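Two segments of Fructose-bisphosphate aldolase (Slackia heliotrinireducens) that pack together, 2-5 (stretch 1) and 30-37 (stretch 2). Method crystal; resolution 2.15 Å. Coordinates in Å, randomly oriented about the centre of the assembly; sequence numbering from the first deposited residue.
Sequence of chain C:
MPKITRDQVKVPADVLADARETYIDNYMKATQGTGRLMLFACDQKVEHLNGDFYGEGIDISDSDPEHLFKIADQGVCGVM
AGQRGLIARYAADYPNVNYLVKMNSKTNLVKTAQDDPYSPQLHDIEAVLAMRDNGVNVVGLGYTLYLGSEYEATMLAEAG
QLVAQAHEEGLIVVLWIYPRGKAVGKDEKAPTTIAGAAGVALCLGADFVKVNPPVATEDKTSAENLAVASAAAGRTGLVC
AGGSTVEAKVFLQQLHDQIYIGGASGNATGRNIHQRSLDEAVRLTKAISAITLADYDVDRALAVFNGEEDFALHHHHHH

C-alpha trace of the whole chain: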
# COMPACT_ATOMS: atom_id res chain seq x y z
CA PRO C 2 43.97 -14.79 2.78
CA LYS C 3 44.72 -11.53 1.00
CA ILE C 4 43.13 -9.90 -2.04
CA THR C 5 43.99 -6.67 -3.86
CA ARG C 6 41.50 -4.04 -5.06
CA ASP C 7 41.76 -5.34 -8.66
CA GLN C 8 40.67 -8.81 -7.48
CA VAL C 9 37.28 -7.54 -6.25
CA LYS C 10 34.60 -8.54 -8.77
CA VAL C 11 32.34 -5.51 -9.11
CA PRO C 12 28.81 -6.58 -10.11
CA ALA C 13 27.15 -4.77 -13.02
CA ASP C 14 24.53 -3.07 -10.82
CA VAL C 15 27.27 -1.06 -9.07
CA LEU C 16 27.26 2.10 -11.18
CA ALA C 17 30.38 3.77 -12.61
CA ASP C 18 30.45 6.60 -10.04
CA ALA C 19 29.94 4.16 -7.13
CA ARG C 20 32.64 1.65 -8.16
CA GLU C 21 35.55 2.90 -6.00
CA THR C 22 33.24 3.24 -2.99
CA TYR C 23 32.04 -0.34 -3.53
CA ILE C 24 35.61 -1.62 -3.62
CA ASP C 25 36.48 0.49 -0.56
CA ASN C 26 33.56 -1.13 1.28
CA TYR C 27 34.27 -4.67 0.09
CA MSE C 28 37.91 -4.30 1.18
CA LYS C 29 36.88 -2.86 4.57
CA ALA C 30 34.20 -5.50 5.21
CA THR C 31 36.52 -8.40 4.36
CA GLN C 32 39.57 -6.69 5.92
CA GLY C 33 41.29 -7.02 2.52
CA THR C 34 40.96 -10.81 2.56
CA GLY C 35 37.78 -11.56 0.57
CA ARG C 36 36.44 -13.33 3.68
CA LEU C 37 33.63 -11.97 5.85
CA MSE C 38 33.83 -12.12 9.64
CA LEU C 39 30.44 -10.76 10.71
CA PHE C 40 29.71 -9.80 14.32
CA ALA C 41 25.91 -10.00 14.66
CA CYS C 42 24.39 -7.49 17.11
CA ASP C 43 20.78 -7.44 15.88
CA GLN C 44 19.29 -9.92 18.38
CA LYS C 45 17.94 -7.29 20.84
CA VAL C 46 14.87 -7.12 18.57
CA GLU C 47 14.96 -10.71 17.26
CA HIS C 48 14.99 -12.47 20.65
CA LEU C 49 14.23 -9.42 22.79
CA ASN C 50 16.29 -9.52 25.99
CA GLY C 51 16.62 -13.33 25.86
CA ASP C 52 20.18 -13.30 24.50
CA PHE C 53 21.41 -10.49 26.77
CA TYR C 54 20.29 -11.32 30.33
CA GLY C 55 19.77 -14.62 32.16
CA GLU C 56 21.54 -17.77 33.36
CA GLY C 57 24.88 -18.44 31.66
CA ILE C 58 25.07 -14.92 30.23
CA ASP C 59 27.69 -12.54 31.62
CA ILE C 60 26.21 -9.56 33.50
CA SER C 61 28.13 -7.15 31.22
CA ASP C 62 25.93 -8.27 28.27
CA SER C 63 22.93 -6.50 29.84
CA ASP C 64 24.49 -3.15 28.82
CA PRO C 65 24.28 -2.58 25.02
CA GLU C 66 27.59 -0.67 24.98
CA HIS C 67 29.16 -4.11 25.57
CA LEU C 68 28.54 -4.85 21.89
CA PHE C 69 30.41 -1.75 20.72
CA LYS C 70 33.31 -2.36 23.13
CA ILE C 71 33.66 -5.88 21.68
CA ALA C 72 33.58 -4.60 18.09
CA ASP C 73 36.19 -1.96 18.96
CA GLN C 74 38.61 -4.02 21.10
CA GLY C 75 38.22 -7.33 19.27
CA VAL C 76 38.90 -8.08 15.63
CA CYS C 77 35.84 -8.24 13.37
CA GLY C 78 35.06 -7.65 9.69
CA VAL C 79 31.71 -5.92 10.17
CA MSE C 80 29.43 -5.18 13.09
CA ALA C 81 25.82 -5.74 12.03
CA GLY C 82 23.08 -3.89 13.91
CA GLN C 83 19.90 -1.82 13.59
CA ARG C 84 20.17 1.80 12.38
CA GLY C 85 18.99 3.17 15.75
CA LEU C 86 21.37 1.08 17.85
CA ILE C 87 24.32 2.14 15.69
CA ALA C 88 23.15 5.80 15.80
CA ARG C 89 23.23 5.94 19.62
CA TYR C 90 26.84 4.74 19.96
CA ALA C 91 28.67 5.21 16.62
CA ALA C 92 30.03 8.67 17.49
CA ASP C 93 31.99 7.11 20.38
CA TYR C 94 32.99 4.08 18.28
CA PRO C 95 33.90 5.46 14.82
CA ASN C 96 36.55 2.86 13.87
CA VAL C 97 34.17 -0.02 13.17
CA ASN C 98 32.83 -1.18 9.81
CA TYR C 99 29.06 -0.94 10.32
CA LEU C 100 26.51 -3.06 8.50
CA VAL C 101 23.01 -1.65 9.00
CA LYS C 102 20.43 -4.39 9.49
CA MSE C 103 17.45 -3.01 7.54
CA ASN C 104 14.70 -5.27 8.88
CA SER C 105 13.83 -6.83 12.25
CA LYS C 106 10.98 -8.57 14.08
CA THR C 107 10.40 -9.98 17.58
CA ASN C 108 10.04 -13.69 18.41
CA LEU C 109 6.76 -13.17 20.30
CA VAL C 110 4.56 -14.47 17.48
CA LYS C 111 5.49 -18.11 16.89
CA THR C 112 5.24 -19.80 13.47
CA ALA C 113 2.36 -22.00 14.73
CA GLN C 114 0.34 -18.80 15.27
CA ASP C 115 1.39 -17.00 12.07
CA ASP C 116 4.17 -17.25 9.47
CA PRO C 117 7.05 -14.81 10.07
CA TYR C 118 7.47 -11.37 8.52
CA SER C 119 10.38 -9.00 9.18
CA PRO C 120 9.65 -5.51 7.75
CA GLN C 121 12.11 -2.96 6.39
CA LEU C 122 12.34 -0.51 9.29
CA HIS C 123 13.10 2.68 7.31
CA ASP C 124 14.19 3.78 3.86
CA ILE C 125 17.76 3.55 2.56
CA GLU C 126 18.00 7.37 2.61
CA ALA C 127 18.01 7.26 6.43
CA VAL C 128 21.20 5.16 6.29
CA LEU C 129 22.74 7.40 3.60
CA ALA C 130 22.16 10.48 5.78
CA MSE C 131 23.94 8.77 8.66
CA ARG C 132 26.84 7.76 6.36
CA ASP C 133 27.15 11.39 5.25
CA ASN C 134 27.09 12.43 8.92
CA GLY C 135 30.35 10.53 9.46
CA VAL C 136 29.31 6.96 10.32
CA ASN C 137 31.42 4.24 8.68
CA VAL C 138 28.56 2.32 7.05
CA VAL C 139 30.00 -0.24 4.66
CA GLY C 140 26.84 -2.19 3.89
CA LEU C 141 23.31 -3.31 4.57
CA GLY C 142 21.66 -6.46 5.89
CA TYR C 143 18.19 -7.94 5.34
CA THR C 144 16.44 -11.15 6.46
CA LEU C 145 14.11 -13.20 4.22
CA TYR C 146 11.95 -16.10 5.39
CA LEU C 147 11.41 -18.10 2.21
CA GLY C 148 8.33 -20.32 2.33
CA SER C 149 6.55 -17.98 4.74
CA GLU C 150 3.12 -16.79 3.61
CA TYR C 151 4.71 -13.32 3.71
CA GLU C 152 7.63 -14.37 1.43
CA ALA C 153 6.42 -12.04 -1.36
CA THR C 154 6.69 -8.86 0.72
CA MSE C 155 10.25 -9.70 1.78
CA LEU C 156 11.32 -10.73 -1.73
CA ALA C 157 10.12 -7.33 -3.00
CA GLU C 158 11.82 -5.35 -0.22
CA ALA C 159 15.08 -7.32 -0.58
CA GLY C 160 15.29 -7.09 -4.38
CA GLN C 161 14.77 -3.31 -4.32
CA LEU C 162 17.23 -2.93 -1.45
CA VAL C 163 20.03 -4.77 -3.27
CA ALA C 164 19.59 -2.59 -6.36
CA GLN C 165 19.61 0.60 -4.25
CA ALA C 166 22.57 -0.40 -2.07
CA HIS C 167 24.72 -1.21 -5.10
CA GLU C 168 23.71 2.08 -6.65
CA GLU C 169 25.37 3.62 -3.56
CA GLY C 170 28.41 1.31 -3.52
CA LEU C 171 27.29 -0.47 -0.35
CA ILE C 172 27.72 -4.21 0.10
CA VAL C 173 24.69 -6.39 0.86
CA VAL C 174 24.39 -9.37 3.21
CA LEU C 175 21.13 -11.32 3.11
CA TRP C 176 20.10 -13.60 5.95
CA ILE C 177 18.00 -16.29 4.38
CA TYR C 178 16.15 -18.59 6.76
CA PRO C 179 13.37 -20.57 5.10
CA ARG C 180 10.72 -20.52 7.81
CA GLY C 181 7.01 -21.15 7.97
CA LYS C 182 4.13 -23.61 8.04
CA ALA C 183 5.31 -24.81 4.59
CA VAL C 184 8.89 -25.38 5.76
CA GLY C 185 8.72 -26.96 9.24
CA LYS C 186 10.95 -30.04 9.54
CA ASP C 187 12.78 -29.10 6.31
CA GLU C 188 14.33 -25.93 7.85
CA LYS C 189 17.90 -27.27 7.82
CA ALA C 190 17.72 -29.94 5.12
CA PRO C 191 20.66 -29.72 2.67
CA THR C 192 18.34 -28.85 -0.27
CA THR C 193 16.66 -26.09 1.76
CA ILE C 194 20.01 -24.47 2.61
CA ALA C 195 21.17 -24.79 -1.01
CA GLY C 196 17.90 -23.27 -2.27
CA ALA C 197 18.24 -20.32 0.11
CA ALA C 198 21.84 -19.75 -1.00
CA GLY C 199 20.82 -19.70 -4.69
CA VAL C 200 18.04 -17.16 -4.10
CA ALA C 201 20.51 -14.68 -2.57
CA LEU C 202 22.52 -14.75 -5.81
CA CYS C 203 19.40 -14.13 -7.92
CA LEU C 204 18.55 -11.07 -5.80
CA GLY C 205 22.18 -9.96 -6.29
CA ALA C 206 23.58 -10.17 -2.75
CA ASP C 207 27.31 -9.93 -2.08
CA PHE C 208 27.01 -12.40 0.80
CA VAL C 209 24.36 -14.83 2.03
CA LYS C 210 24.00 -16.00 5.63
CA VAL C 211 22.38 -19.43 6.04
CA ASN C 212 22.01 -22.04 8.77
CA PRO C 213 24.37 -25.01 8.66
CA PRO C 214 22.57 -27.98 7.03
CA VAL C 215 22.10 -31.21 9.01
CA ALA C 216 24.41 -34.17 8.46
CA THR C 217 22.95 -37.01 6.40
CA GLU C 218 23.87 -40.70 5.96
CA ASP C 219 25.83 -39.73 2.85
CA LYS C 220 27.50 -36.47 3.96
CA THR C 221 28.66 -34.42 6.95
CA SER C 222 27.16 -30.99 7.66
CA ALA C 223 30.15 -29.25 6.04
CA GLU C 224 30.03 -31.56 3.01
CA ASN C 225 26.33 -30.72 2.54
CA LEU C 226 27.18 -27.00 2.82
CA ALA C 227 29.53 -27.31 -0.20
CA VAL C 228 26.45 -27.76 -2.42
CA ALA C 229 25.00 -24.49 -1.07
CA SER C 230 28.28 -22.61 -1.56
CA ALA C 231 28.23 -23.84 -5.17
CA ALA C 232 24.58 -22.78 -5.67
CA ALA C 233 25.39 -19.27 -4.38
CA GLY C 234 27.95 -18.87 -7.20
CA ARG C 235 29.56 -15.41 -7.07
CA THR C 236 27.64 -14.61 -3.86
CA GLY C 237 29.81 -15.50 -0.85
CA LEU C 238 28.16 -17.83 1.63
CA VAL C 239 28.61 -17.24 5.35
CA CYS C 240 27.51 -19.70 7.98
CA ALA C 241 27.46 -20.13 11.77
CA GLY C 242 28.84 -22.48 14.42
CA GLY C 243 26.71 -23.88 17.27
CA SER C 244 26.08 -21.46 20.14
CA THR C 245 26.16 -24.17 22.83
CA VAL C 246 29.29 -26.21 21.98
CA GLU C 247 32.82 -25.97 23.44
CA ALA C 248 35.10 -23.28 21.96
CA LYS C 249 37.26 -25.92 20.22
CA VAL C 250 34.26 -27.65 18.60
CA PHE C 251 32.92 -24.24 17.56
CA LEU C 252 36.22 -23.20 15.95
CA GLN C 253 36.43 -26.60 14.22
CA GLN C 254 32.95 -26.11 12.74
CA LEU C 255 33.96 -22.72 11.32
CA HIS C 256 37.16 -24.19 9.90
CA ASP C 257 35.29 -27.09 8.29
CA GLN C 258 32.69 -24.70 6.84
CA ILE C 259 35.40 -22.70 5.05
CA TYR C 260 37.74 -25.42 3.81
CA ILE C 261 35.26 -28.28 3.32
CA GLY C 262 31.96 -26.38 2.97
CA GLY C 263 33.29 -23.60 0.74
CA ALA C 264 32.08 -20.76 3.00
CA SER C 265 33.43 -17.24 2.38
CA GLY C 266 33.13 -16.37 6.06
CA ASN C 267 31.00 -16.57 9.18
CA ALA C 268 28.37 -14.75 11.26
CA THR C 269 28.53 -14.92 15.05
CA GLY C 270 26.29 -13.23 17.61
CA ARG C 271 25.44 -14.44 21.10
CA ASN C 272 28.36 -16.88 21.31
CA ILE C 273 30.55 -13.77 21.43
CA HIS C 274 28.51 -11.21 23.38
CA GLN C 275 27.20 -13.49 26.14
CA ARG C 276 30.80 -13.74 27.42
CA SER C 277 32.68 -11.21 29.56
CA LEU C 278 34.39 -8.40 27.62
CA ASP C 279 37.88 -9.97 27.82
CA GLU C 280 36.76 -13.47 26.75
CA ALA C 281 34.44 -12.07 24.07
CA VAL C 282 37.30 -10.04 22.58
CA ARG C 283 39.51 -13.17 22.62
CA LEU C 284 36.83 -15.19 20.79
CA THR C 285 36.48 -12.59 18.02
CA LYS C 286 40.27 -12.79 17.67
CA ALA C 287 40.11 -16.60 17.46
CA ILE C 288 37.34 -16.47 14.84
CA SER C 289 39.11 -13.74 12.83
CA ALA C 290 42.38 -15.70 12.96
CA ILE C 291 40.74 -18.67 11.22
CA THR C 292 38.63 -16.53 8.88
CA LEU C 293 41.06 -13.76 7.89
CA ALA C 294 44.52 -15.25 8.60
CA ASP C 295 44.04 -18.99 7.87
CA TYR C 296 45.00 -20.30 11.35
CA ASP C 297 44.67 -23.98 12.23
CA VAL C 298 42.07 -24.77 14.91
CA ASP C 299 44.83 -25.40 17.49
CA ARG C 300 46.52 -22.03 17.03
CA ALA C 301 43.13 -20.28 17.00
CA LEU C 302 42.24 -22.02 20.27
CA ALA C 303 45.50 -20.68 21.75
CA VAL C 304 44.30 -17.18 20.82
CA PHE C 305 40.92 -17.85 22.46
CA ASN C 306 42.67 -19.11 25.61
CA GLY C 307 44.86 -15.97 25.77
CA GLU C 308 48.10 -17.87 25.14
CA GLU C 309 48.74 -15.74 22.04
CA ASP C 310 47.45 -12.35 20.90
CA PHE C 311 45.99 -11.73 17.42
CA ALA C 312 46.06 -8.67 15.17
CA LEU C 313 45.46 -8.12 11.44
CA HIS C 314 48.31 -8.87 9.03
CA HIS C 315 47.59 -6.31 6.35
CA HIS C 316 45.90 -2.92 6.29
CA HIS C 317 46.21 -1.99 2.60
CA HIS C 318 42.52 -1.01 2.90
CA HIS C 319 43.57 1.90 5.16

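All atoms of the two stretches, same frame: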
# COMPACT_ATOMS: atom_id res chain seq x y z
N PRO C 2 43.46 -15.10 4.11
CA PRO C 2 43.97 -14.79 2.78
C PRO C 2 44.24 -13.30 2.59
O PRO C 2 44.11 -12.53 3.54
CB PRO C 2 42.82 -15.22 1.84
CG PRO C 2 41.95 -16.11 2.66
CD PRO C 2 42.09 -15.64 4.07
N LYS C 3 44.62 -12.93 1.38
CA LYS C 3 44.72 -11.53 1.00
C LYS C 3 44.28 -11.35 -0.45
O LYS C 3 44.64 -12.15 -1.31
CB LYS C 3 46.14 -11.01 1.19
CG LYS C 3 46.30 -9.53 0.89
CD LYS C 3 47.67 -9.02 1.27
CE LYS C 3 47.91 -7.64 0.70
NZ LYS C 3 48.28 -7.70 -0.74
N ILE C 4 43.51 -10.30 -0.69
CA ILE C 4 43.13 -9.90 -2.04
C ILE C 4 43.54 -8.44 -2.26
O ILE C 4 43.69 -7.68 -1.29
CB ILE C 4 41.62 -10.07 -2.31
CG1 ILE C 4 40.79 -9.30 -1.27
CG2 ILE C 4 41.24 -11.55 -2.32
CD1 ILE C 4 39.39 -8.93 -1.73
N THR C 5 43.75 -8.06 -3.51
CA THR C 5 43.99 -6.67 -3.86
C THR C 5 42.69 -6.06 -4.39
O THR C 5 41.73 -6.79 -4.65
CB THR C 5 45.08 -6.54 -4.94
OG1 THR C 5 44.72 -7.32 -6.09
CG2 THR C 5 46.43 -7.02 -4.41
N ALA C 30 35.04 -4.44 4.64
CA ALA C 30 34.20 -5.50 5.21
C ALA C 30 34.94 -6.82 5.35
O ALA C 30 34.76 -7.53 6.35
CB ALA C 30 32.94 -5.69 4.39
N THR C 31 35.76 -7.15 4.36
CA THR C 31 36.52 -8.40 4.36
C THR C 31 37.95 -8.23 4.90
O THR C 31 38.76 -9.17 4.86
CB THR C 31 36.57 -9.03 2.95
OG1 THR C 31 37.26 -8.15 2.05
CG2 THR C 31 35.16 -9.31 2.42
N GLN C 32 38.24 -7.04 5.42
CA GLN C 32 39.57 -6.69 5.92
C GLN C 32 40.67 -7.01 4.89
O GLN C 32 41.76 -7.45 5.25
CB GLN C 32 39.85 -7.36 7.27
CG GLN C 32 38.84 -7.03 8.37
CD GLN C 32 38.98 -5.62 8.92
OE1 GLN C 32 39.70 -4.78 8.37
NE2 GLN C 32 38.29 -5.35 10.02
N GLY C 33 40.35 -6.79 3.62
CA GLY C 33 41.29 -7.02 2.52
C GLY C 33 41.61 -8.48 2.26
O GLY C 33 42.63 -8.79 1.66
N THR C 34 40.72 -9.37 2.70
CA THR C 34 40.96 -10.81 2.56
C THR C 34 39.99 -11.51 1.60
O THR C 34 40.29 -12.60 1.12
CB THR C 34 40.86 -11.54 3.91
OG1 THR C 34 39.49 -11.66 4.31
CG2 THR C 34 41.67 -10.82 4.99
N GLY C 35 38.84 -10.91 1.35
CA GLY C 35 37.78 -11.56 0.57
C GLY C 35 36.90 -12.46 1.43
O GLY C 35 35.98 -13.09 0.93
N ARG C 36 37.20 -12.51 2.73
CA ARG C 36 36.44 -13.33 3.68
C ARG C 36 35.68 -12.43 4.64
O ARG C 36 36.20 -11.40 5.09
CB ARG C 36 37.38 -14.24 4.46
CG ARG C 36 38.12 -15.28 3.63
CD ARG C 36 37.55 -16.68 3.84
NE ARG C 36 38.41 -17.70 3.24
CZ ARG C 36 39.38 -18.36 3.88
NH1 ARG C 36 39.63 -18.13 5.17
NH2 ARG C 36 40.10 -19.26 3.23
N LEU C 37 34.45 -12.81 4.98
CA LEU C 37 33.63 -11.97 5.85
C LEU C 37 33.48 -12.54 7.26
O LEU C 37 32.85 -13.59 7.45
CB LEU C 37 32.25 -11.71 5.24
CG LEU C 37 31.31 -10.79 6.04
CD1 LEU C 37 31.84 -9.36 6.10
CD2 LEU C 37 29.90 -10.81 5.47

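An extended N-terminal segment lies against a tight turn that follows a helix, held by one backbone hydrogen bond and flanked by a few van der Waals contacts. The turn, type I' from Thr31 to Thr34, is closed by Thr34 N to Thr31 O (2.9 Å); Thr34 OG1 also donates to Thr31 O (2.7 Å) and accepts from Arg36 N (2.9 Å), so one hydroxyl braces both the turn and the residues leaving it. Gly33, at positive phi, presents its carbonyl to the first stretch: Ile4 N donates to Gly33 O at 2.9 Å and 175°, an almost linear bond. Lys3 CA also makes a CA-H...O contact with Gly33 O (3.5 Å). Here the backbones come close, with Lys3 CA 4.1 Å from Thr34 CA. Ile4 lays CG1 3.6 Å from Gly35 N, against bare backbone; an ideal CB on Gly35 would sit only 3.4 Å from Ile4 CG2, and the backbone angles of Gly35 by themselves call for glycine. Pro2 points toward the second stretch and contributes the largest covered area. Pro2 CG packs over one face of the Arg36 guanidinium, 3.6 Å from Arg36 CZ, a van der Waals contact of a ring carbon with the flat face of the cation, which leaves the edge free for polar partners, and Arg36 NH1 is hydrogen-bonded elsewhere in the structure. Pro2 O touches Thr34 CG2 at 3.3 Å.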